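Local coordinates for putative uncharacterized protein (Ustilago maydis, PDB 4GNX) that binds single-stranded DNA, probably as the large, OB-fold-containing subunit of the trimeric replication protein A complex, at residues L199-V204 with S220-N225. Sequence-based numbering, arbitrary orientation.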
ATOM      1  N   LEU C 199       4.633 -15.657 -29.086  1.00 77.47           N
ATOM      2  CA  LEU C 199       4.438 -15.986 -27.678  1.00 73.68           C
ATOM      3  C   LEU C 199       3.231 -15.263 -27.119  1.00 72.71           C
ATOM      4  O   LEU C 199       3.052 -14.059 -27.352  1.00 72.24           O
ATOM      5  CB  LEU C 199       5.663 -15.617 -26.862  1.00 70.69           C
ATOM      6  CG  LEU C 199       6.977 -16.276 -27.254  1.00 71.73           C
ATOM      7  CD1 LEU C 199       8.075 -15.843 -26.288  1.00 69.57           C
ATOM      8  CD2 LEU C 199       6.848 -17.791 -27.300  1.00 72.79           C
ATOM      9  N   ALA C 200       2.415 -16.007 -26.374  1.00 72.10           N
ATOM     10  CA  ALA C 200       1.167 -15.491 -25.810  1.00 71.36           C
ATOM     11  C   ALA C 200       1.206 -15.531 -24.285  1.00 68.91           C
ATOM     12  O   ALA C 200       1.434 -16.583 -23.687  1.00 69.57           O
ATOM     13  CB  ALA C 200      -0.021 -16.284 -26.340  1.00 73.51           C
ATOM     14  N   PHE C 201       0.970 -14.387 -23.657  1.00 66.93           N
ATOM     15  CA  PHE C 201       1.073 -14.285 -22.209  1.00 65.06           C
ATOM     16  C   PHE C 201      -0.246 -13.985 -21.506  1.00 66.25           C
ATOM     17  O   PHE C 201      -0.974 -13.056 -21.893  1.00 67.48           O
ATOM     18  CB  PHE C 201       2.111 -13.235 -21.843  1.00 63.14           C
ATOM     19  CG  PHE C 201       3.513 -13.638 -22.174  1.00 62.98           C
ATOM     20  CD1 PHE C 201       4.039 -13.412 -23.441  1.00 63.81           C
ATOM     21  CD2 PHE C 201       4.315 -14.255 -21.221  1.00 62.56           C
ATOM     22  CE1 PHE C 201       5.339 -13.790 -23.753  1.00 63.49           C
ATOM     23  CE2 PHE C 201       5.618 -14.629 -21.530  1.00 62.71           C
ATOM     24  CZ  PHE C 201       6.128 -14.400 -22.801  1.00 62.55           C
ATOM     25  N   LYS C 202      -0.547 -14.787 -20.479  1.00 66.08           N
ATOM     26  CA  LYS C 202      -1.702 -14.551 -19.599  1.00 66.02           C
ATOM     27  C   LYS C 202      -1.240 -14.124 -18.209  1.00 63.95           C
ATOM     28  O   LYS C 202      -0.371 -14.763 -17.608  1.00 63.18           O
ATOM     29  CB  LYS C 202      -2.616 -15.784 -19.519  1.00 67.46           C
ATOM     30  CG  LYS C 202      -4.101 -15.446 -19.518  1.00 69.44           C
ATOM     31  CD  LYS C 202      -4.634 -15.185 -18.122  1.00 69.36           C
ATOM     32  CE  LYS C 202      -5.487 -13.928 -18.069  1.00 69.81           C
ATOM     33  NZ  LYS C 202      -6.541 -13.894 -19.111  1.00 71.99           N
ATOM     34  N   GLY C 203      -1.820 -13.032 -17.719  1.00 64.07           N
ATOM     35  CA  GLY C 203      -1.538 -12.523 -16.378  1.00 63.35           C
ATOM     36  C   GLY C 203      -0.078 -12.177 -16.173  1.00 61.53           C
ATOM     37  O   GLY C 203       0.664 -12.937 -15.563  1.00 60.65           O
ATOM     38  N   VAL C 204       0.327 -11.023 -16.687  1.00 60.96           N
ATOM     39  CA  VAL C 204       1.709 -10.597 -16.633  1.00 59.59           C
ATOM     40  C   VAL C 204       1.763  -9.269 -15.880  1.00 60.62           C
ATOM     41  O   VAL C 204       0.833  -8.468 -15.979  1.00 62.40           O
ATOM     42  CB  VAL C 204       2.260 -10.488 -18.069  1.00 59.86           C
ATOM     43  CG1 VAL C 204       3.514  -9.630 -18.153  1.00 59.80           C
ATOM     44  CG2 VAL C 204       2.541 -11.876 -18.605  1.00 59.62           C
ATOM     45  N   SER C 220       1.590 -16.701 -13.865  1.00 62.12           N
ATOM     46  CA  SER C 220       1.597 -16.279 -15.251  1.00 61.20           C
ATOM     47  C   SER C 220       1.806 -17.466 -16.166  1.00 62.44           C
ATOM     48  O   SER C 220       2.310 -18.506 -15.744  1.00 61.99           O
ATOM     49  CB  SER C 220       2.685 -15.239 -15.502  1.00 59.76           C
ATOM     50  OG  SER C 220       2.498 -14.090 -14.705  1.00 59.65           O
ATOM     51  N   THR C 221       1.437 -17.277 -17.431  1.00 64.44           N
ATOM     52  CA  THR C 221       1.421 -18.335 -18.422  1.00 67.29           C
ATOM     53  C   THR C 221       1.943 -17.839 -19.768  1.00 68.59           C
ATOM     54  O   THR C 221       1.653 -16.710 -20.168  1.00 68.47           O
ATOM     55  CB  THR C 221      -0.010 -18.914 -18.532  1.00 69.80           C
ATOM     56  OG1 THR C 221      -0.038 -20.190 -17.888  1.00 71.64           O
ATOM     57  CG2 THR C 221      -0.493 -19.067 -19.990  1.00 71.33           C
ATOM     58  N   MET C 222       2.727 -18.676 -20.448  1.00 71.06           N
ATOM     59  CA  MET C 222       3.122 -18.403 -21.832  1.00 73.85           C
ATOM     60  C   MET C 222       3.003 -19.618 -22.766  1.00 77.34           C
ATOM     61  O   MET C 222       3.321 -20.750 -22.386  1.00 78.74           O
ATOM     62  CB  MET C 222       4.522 -17.788 -21.916  1.00 73.68           C
ATOM     63  CG  MET C 222       5.643 -18.703 -21.460  1.00 76.18           C
ATOM     64  SD  MET C 222       7.036 -18.719 -22.608  1.00 79.09           S
ATOM     65  CE  MET C 222       7.982 -17.307 -22.066  1.00 74.91           C
ATOM     66  N   LEU C 223       2.542 -19.367 -23.987  1.00 79.44           N
ATOM     67  CA  LEU C 223       2.393 -20.408 -24.994  1.00 83.36           C
ATOM     68  C   LEU C 223       3.280 -20.099 -26.179  1.00 84.42           C
ATOM     69  O   LEU C 223       3.458 -18.930 -26.547  1.00 83.72           O
ATOM     70  CB  LEU C 223       0.944 -20.493 -25.458  1.00 86.61           C
ATOM     71  CG  LEU C 223      -0.030 -21.257 -24.567  1.00 88.56           C
ATOM     72  CD1 LEU C 223      -1.388 -20.581 -24.610  1.00 90.14           C
ATOM     73  CD2 LEU C 223      -0.108 -22.721 -24.991  1.00 91.75           C
ATOM     74  N   ILE C 224       3.832 -21.145 -26.780  1.00 86.14           N
ATOM     75  CA  ILE C 224       4.714 -20.971 -27.923  1.00 87.42           C
ATOM     76  C   ILE C 224       4.011 -21.396 -29.211  1.00 90.92           C
ATOM     77  O   ILE C 224       3.808 -22.587 -29.452  1.00 95.25           O
ATOM     78  CB  ILE C 224       6.041 -21.727 -27.719  1.00 87.93           C
ATOM     79  CG1 ILE C 224       6.650 -21.343 -26.357  1.00 84.90           C
ATOM     80  CG2 ILE C 224       6.999 -21.437 -28.871  1.00 88.96           C
ATOM     81  CD1 ILE C 224       7.514 -22.409 -25.708  1.00 85.17           C
ATOM     82  N   ASN C 225       3.638 -20.408 -30.022  1.00 90.25           N
ATOM     83  CA  ASN C 225       2.906 -20.639 -31.267  1.00 94.20           C
ATOM     84  C   ASN C 225       1.590 -21.389 -31.045  1.00 95.68           C
ATOM     85  O   ASN C 225       1.410 -22.501 -31.536  1.00 97.74           O
ATOM     86  CB  ASN C 225       3.787 -21.365 -32.290  1.00 97.17           C
ATOM     87  CG  ASN C 225       5.104 -20.656 -32.527  1.00 96.08           C
ATOM     88  OD1 ASN C 225       5.131 -19.497 -32.947  1.00 96.03           O
ATOM     89  ND2 ASN C 225       6.206 -21.351 -32.264  1.00 95.45           N
TER
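Four backbone hydrogen bonds join 199-204 to 220-225 as antiparallel neighbours whose short axes run at 160° to each other. A200 and L223 form one hydrogen-bonded pair, with A200 N to L223 O at 3.1 Å and L223 N to A200 O at 3.0 Å; K202 and T221 form the next, K202 N reaching T221 O at 2.9 Å and T221 N returning to K202 O. Each N-H meets its acceptor in the carbonyl plane. At the non-hydrogen-bonded positions the CA-H groups of L199, F201 and M222 point at carbonyl oxygens across the gap. Where the chain turns a corner at K202 and G203, the pairing gives way to a side-chain bond: S220 OG donates to G203 O, nearly along the C=O axis.

Strand 198-207 also pairs with 135-152 on its other edge, through bonds of L199 to G140 and F201 to V138, and 220-224 joins the curled sheet of the replication protein A OB domain through 198-207.

The apolar contacts fall on two faces. On the face carrying L199, F201, M222 and I224, where L165 packs against the first three, M222 lays CB over one face of the F201 ring, 3.4 Å from CE2, and its chain, bent at chi2 and chi3, brings CE to 3.5 Å from CZ. SD stands obliquely 5.2 Å from the ring centroid, a Met-aromatic contact. L199 CD2 touches I224 CG1 at 3.7 Å. On the other face A200 CB lies 4.4 Å from L223 CB, and K202 CB packs on T221 CG2, while K202 NZ forms a salt bridge with D137.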